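Local coordinates for type ii site-specific deoxyribonuclease (PDB 6EKR), which probably cleaves double-stranded DNA at a specific recognition site, as a type II restriction endonuclease of the PD-(D/E)xK nuclease superfamily, at residues N52-H57 / P68-L73; S230-D235 / Y265-E270. The protein carries 2 engineered substitutions. All coordinates share one frame; numbering follows the deposited sequence.

Contact 1: N52-H57 / P68-L73; sequences NTQEYH and PVRDDL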
loop_
_atom_site.group_PDB
_atom_site.type_symbol
_atom_site.label_atom_id
_atom_site.label_comp_id
_atom_site.label_asym_id
_atom_site.label_seq_id
_atom_site.Cartn_x
_atom_site.Cartn_y
_atom_site.Cartn_z
ATOM N N ASN A 52 13.190 -26.027 5.793
ATOM C CA ASN A 52 14.646 -26.101 5.732
ATOM C C ASN A 52 15.292 -24.900 6.412
ATOM O O ASN A 52 14.600 -24.014 6.935
ATOM C CB ASN A 52 15.120 -26.211 4.287
ATOM C CG ASN A 52 14.644 -27.481 3.616
ATOM O OD1 ASN A 52 15.233 -28.547 3.794
ATOM N ND2 ASN A 52 13.576 -27.373 2.832
ATOM N N THR A 53 16.619 -24.901 6.425
ATOM C CA THR A 53 17.407 -23.774 6.911
ATOM C C THR A 53 17.960 -23.047 5.693
ATOM O O THR A 53 18.371 -23.680 4.720
ATOM C CB THR A 53 18.581 -24.241 7.823
ATOM O OG1 THR A 53 18.067 -24.847 9.021
ATOM C CG2 THR A 53 19.501 -23.071 8.192
ATOM N N GLN A 54 17.928 -21.717 5.734
ATOM C CA GLN A 54 18.595 -20.913 4.712
ATOM C C GLN A 54 19.477 -19.870 5.364
ATOM O O GLN A 54 18.989 -18.964 6.050
ATOM C CB GLN A 54 17.602 -20.265 3.746
ATOM C CG GLN A 54 18.274 -19.491 2.642
ATOM C CD GLN A 54 19.148 -20.367 1.776
ATOM O OE1 GLN A 54 18.680 -20.982 0.814
ATOM N NE2 GLN A 54 20.436 -20.417 2.101
ATOM N N GLU A 55 20.779 -20.018 5.157
ATOM C CA GLU A 55 21.752 -19.094 5.725
ATOM C C GLU A 55 21.878 -17.826 4.897
ATOM O O GLU A 55 21.902 -17.874 3.662
ATOM C CB GLU A 55 23.113 -19.769 5.869
ATOM C CG GLU A 55 23.183 -20.767 7.014
ATOM C CD GLU A 55 24.570 -21.353 7.209
ATOM O OE1 GLU A 55 25.455 -21.147 6.341
ATOM O OE2 GLU A 55 24.772 -22.030 8.241
ATOM N N TYR A 56 21.959 -16.696 5.588
ATOM C CA TYR A 56 22.146 -15.411 4.928
ATOM C C TYR A 56 23.388 -14.704 5.434
ATOM O O TYR A 56 23.701 -14.761 6.620
ATOM C CB TYR A 56 20.926 -14.519 5.150
ATOM C CG TYR A 56 19.699 -14.924 4.366
ATOM C CD1 TYR A 56 19.504 -14.463 3.064
ATOM C CD2 TYR A 56 18.728 -15.763 4.925
ATOM C CE1 TYR A 56 18.375 -14.822 2.342
ATOM C CE2 TYR A 56 17.596 -16.128 4.200
ATOM C CZ TYR A 56 17.434 -15.654 2.911
ATOM O OH TYR A 56 16.332 -15.999 2.179
ATOM N N HIS A 57 24.090 -14.037 4.524
ATOM C CA HIS A 57 25.230 -13.192 4.876
ATOM C C HIS A 57 24.878 -11.708 4.835
ATOM O O HIS A 57 23.841 -11.316 4.308
ATOM C CB HIS A 57 26.401 -13.463 3.934
ATOM C CG HIS A 57 27.202 -14.679 4.292
ATOM N ND1 HIS A 57 26.682 -15.956 4.244
ATOM C CD2 HIS A 57 28.490 -14.812 4.680
ATOM C CE1 HIS A 57 27.614 -16.821 4.598
ATOM N NE2 HIS A 57 28.719 -16.153 4.870
ATOM N N PRO A 68 20.128 -8.739 4.365
ATOM C CA PRO A 68 20.694 -10.084 4.282
ATOM C C PRO A 68 20.887 -10.550 2.838
ATOM O O PRO A 68 20.059 -10.264 1.970
ATOM C CB PRO A 68 19.655 -10.944 5.006
ATOM C CG PRO A 68 18.377 -10.203 4.846
ATOM C CD PRO A 68 18.757 -8.754 4.908
ATOM N N VAL A 69 21.981 -11.269 2.609
ATOM C CA VAL A 69 22.410 -11.678 1.276
ATOM C C VAL A 69 22.655 -13.184 1.238
ATOM O O VAL A 69 23.442 -13.717 2.024
ATOM C CB VAL A 69 23.693 -10.903 0.849
ATOM C CG1 VAL A 69 24.534 -11.692 -0.137
ATOM C CG2 VAL A 69 23.332 -9.560 0.258
ATOM N N ARG A 70 21.967 -13.867 0.329
ATOM C CA ARG A 70 22.232 -15.276 0.095
ATOM C C ARG A 70 23.610 -15.444 -0.524
ATOM O O ARG A 70 23.799 -15.205 -1.717
ATOM C CB ARG A 70 21.152 -15.920 -0.781
ATOM C CG ARG A 70 20.007 -16.514 0.012
ATOM C CD ARG A 70 19.029 -17.238 -0.877
ATOM N NE ARG A 70 19.588 -18.479 -1.397
ATOM C CZ ARG A 70 18.991 -19.263 -2.289
ATOM N NH1 ARG A 70 17.799 -18.946 -2.789
ATOM N NH2 ARG A 70 19.596 -20.369 -2.687
ATOM N N ASP A 71 24.560 -15.847 0.316
ATOM C CA ASP A 71 25.956 -16.048 -0.067
ATOM C C ASP A 71 26.115 -17.058 -1.191
ATOM O O ASP A 71 26.997 -16.931 -2.046
ATOM C CB ASP A 71 26.748 -16.536 1.132
ATOM C CG ASP A 71 28.208 -16.716 0.817
ATOM O OD1 ASP A 71 28.995 -15.849 1.239
ATOM O OD2 ASP A 71 28.572 -17.705 0.136
ATOM N N ASP A 72 25.254 -18.068 -1.172
ATOM C CA ASP A 72 25.234 -19.077 -2.206
ATOM C C ASP A 72 24.755 -18.519 -3.548
ATOM O O ASP A 72 24.767 -19.229 -4.547
ATOM C CB ASP A 72 24.329 -20.222 -1.768
ATOM C CG ASP A 72 22.869 -19.920 -1.991
ATOM O OD1 ASP A 72 22.231 -19.276 -1.128
ATOM O OD2 ASP A 72 22.361 -20.339 -3.044
ATOM N N LEU A 73 24.333 -17.254 -3.559
ATOM C CA LEU A 73 23.720 -16.629 -4.735
ATOM C C LEU A 73 24.522 -15.406 -5.216
ATOM O O LEU A 73 24.686 -15.185 -6.419
ATOM C CB LEU A 73 22.275 -16.240 -4.401
ATOM C CG LEU A 73 21.138 -16.550 -5.386
ATOM C CD1 LEU A 73 21.100 -18.023 -5.810
ATOM C CD2 LEU A 73 19.789 -16.125 -4.797
#
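His57 and Val69 face each other through their backbones, each giving its N-H to the carbonyl of the other. The bond from His57 N to Val69 O measures 2.6 Å, and the return bond from Val69 N ends on His57 O. This closed pair of bonds is a single antiparallel bridge of the hydrogen-bonded kind, and side chains gather on both flanks of it. On one flank the imidazole of His57 is met by Asp71, whose OD1 stands over the centre of the ring, 3.5 Å above its plane; Asp71 CB lies near ND1. The carboxylate is turned 44° against the ring. On the other flank Tyr56 packs its CB against Pro68 CB at 3.8 Å, while its CE1 meets Arg70 CG in an oblique approach to the ring. Beyond this methylene the guanidinium stands almost perpendicular to the phenol, with the planes 86° apart.

Gln54 completes the contact from above that guanidinium. The bend of its chain at chi2 (61°) places CD close to Arg70, and OE1 rests 3.3 Å above the guanidinium plane, offset toward the rim. Leu73 CD2 lies over the opposite face. What fixes the rotation of the guanidinium is Asp72, gripped side-on by NE and NH2. The NE bond reaches the syn lone pair of OD1 at 2.8 Å in the guanidinium plane, whereas at NH2 the second oxygen, OD2, is tilted away from that plane.

Further out, Tyr56 OH bonds Asp267 and His243, Asp71 OD1 bonds Tyr42 OH, and Val69 and Leu73 lean on helix 101-125. The bridge lies on the middle strand of an antiparallel three-stranded sheet, where the chain leaving strand 64-65 touches strand 53-61 once more: a beta-hairpin whose pairing is resumed past its short second strand.

Contact 2: S230-D235 / Y265-E270; sequences SETQQD and YCDIPE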
loop_
_atom_site.group_PDB
_atom_site.type_symbol
_atom_site.label_atom_id
_atom_site.label_comp_id
_atom_site.label_asym_id
_atom_site.label_seq_id
_atom_site.Cartn_x
_atom_site.Cartn_y
_atom_site.Cartn_z
ATOM N N SER A 230 13.586 -10.938 -3.400
ATOM C CA SER A 230 13.307 -11.823 -2.282
ATOM C C SER A 230 11.998 -11.424 -1.612
ATOM O O SER A 230 11.205 -10.665 -2.169
ATOM C CB SER A 230 14.454 -11.775 -1.265
ATOM O OG SER A 230 14.385 -10.613 -0.441
ATOM N N GLU A 231 11.773 -11.987 -0.428
ATOM C CA GLU A 231 10.756 -11.522 0.492
ATOM C C GLU A 231 11.358 -11.549 1.882
ATOM O O GLU A 231 10.646 -11.665 2.871
ATOM C CB GLU A 231 9.507 -12.401 0.432
ATOM C CG GLU A 231 8.691 -12.286 -0.837
ATOM C CD GLU A 231 8.200 -10.879 -1.119
ATOM O OE1 GLU A 231 8.219 -10.020 -0.204
ATOM O OE2 GLU A 231 7.789 -10.631 -2.272
ATOM N N THR A 232 12.679 -11.441 1.943
ATOM C CA THR A 232 13.406 -11.446 3.204
ATOM C C THR A 232 13.118 -10.210 4.036
ATOM O O THR A 232 12.884 -9.120 3.512
ATOM C CB THR A 232 14.927 -11.520 2.993
ATOM O OG1 THR A 232 15.363 -10.404 2.207
ATOM C CG2 THR A 232 15.321 -12.813 2.301
ATOM N N GLN A 233 13.124 -10.395 5.344
ATOM C CA GLN A 233 13.080 -9.280 6.261
ATOM C C GLN A 233 14.138 -9.484 7.322
ATOM O O GLN A 233 14.272 -10.575 7.887
ATOM C CB GLN A 233 11.710 -9.140 6.908
ATOM C CG GLN A 233 11.526 -7.808 7.632
ATOM C CD GLN A 233 10.266 -7.769 8.466
ATOM O OE1 GLN A 233 10.060 -8.619 9.349
ATOM N NE2 GLN A 233 9.414 -6.777 8.199
ATOM N N GLN A 234 14.891 -8.422 7.576
ATOM C CA GLN A 234 15.934 -8.448 8.575
ATOM C C GLN A 234 15.340 -8.222 9.951
ATOM O O GLN A 234 14.468 -7.368 10.134
ATOM C CB GLN A 234 16.972 -7.370 8.279
ATOM C CG GLN A 234 18.297 -7.611 8.962
ATOM C CD GLN A 234 19.467 -7.087 8.155
ATOM O OE1 GLN A 234 19.583 -5.881 7.918
ATOM N NE2 GLN A 234 20.348 -7.991 7.732
ATOM N N ASP A 235 15.800 -9.020 10.906
ATOM C CA ASP A 235 15.615 -8.717 12.312
ATOM C C ASP A 235 17.017 -8.440 12.826
ATOM O O ASP A 235 17.754 -9.378 13.162
ATOM C CB ASP A 235 14.982 -9.900 13.039
ATOM C CG ASP A 235 14.366 -9.512 14.376
ATOM O OD1 ASP A 235 14.644 -8.396 14.884
ATOM O OD2 ASP A 235 13.599 -10.341 14.920
ATOM N N TYR A 265 11.406 -14.837 -8.438
ATOM C CA TYR A 265 12.316 -14.411 -7.390
ATOM C C TYR A 265 13.713 -14.931 -7.642
ATOM O O TYR A 265 13.892 -16.014 -8.176
ATOM C CB TYR A 265 11.870 -14.940 -6.031
ATOM C CG TYR A 265 10.604 -14.340 -5.471
ATOM C CD1 TYR A 265 10.645 -13.210 -4.652
ATOM C CD2 TYR A 265 9.366 -14.925 -5.731
ATOM C CE1 TYR A 265 9.475 -12.666 -4.127
ATOM C CE2 TYR A 265 8.194 -14.394 -5.212
ATOM C CZ TYR A 265 8.249 -13.271 -4.412
ATOM O OH TYR A 265 7.079 -12.764 -3.907
ATOM N N CYS A 266 14.704 -14.150 -7.247
ATOM C CA CYS A 266 16.060 -14.634 -7.181
ATOM C C CYS A 266 16.129 -15.582 -6.012
ATOM O O CYS A 266 16.698 -16.669 -6.104
ATOM C CB CYS A 266 17.016 -13.477 -6.937
ATOM S SG CYS A 266 17.489 -12.637 -8.411
ATOM N N ASP A 267 15.529 -15.146 -4.912
ATOM C CA ASP A 267 15.526 -15.873 -3.670
ATOM C C ASP A 267 14.068 -16.150 -3.353
ATOM O O ASP A 267 13.415 -15.368 -2.677
ATOM C CB ASP A 267 16.202 -15.013 -2.599
ATOM C CG ASP A 267 16.193 -15.646 -1.220
ATOM O OD1 ASP A 267 15.739 -16.801 -1.052
ATOM O OD2 ASP A 267 16.659 -14.965 -0.286
ATOM N N ILE A 268 13.561 -17.263 -3.875
ATOM C CA ILE A 268 12.168 -17.647 -3.680
ATOM C C ILE A 268 11.946 -18.035 -2.229
ATOM O O ILE A 268 12.651 -18.912 -1.714
ATOM C CB ILE A 268 11.747 -18.822 -4.571
ATOM C CG1 ILE A 268 11.913 -18.470 -6.047
ATOM C CG2 ILE A 268 10.298 -19.162 -4.311
ATOM C CD1 ILE A 268 12.096 -19.668 -6.959
ATOM N N PRO A 269 10.973 -17.379 -1.557
ATOM C CA PRO A 269 10.680 -17.805 -0.192
ATOM C C PRO A 269 10.137 -19.219 -0.212
ATOM O O PRO A 269 9.299 -19.562 -1.053
ATOM C CB PRO A 269 9.611 -16.817 0.286
ATOM C CG PRO A 269 9.063 -16.191 -0.940
ATOM C CD PRO A 269 10.116 -16.258 -1.999
ATOM N N GLU A 270 10.651 -20.028 0.702
ATOM C CA GLU A 270 10.280 -21.426 0.843
ATOM C C GLU A 270 8.768 -21.652 0.893
ATOM O O GLU A 270 8.280 -22.618 0.300
ATOM C CB GLU A 270 10.953 -21.985 2.084
ATOM C CG GLU A 270 10.497 -23.355 2.515
ATOM C CD GLU A 270 11.090 -23.720 3.853
ATOM O OE1 GLU A 270 12.120 -24.436 3.869
ATOM O OE2 GLU A 270 10.543 -23.257 4.881
#
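Glu231 and Tyr265 form the close-packed half of this buried contact. The phenol hydroxyl of Tyr265 donates to Glu231 OE2 at 2.8 Å, meeting the carboxylate on its anti side, 16° out of plane. OE2 also lies at the ring edge, and the carboxylate is turned 73° against the ring. The glutamate chain bends at chi2 (-58°), which brings CD close to the hydroxyl, while CG lies 3.4 Å from Tyr265 CE1. The same oxygen, OE2, has another partner in Thr199 OG1, so two hydroxyls hold it. Beside it, Ser230 O approaches the ring edge, 3.3 Å from CE1. Pro269 touches both partners: its CD sits 3.9 Å above the centre of the Tyr265 ring, and its CG packs against Glu231 CG.

Both segments emerge from the ends of neighbouring parallel strands, 222-227 and 262-265, of the mixed five-stranded sheet. These two strands are joined by a beta-alpha-beta crossover that carries helix 247-257, with the small hairpin 232-243 inserted before the helix. A mixed sheet of this kind is consistent with the core of a PD-(D/E)xK nuclease. Just past the strand ends a backbone hydrogen bond between Asp267 and Ile229 still ties the two runs of backbone together, and Ser230 CA gives a CA-H...O contact to Asp267 O at 3.6 Å.

Toward Thr232 the packing thins. Ser230 CB and Asp267 CB remain 3.9 Å apart, but Thr232 offers little more than its methyl CG2, 3.6 Å from Asp267 OD2, an oxygen whose bond goes to Tyr56 OH. The threonine hydroxyl turns instead to its own segment, sharing a hydrogen bond with Ser230 OG. Partly exposed, Thr232 is the last residue of its segment to touch 265-270; from Gln233 onward strand 232-235 runs off beside strand 240-243.

How the contacts relate
The two contacts lie in series along the chain, contact 1 closing before contact 2 opens, yet their centres are only 9 Å apart and on the same side of the chain's centre. Contact 1 belongs to the antiparallel sheet of strands 41-49, 53-61 and 64-65; contact 2 sits where the mixed central sheet gives way to the two-stranded hairpin 232-243. They meet directly: Asn52 N lies 2.7 Å from Glu270 OE1, probably hydrogen-bonded, and Pro68 CD packs on Gln234 NE2. Tyr56 of contact 1 also touches both segments of contact 2, through Asp267 and Thr232. The N-terminal sheet is thereby joined to the loops just beyond the ends of two inner strands of the mixed sheet, which is probably the nuclease core.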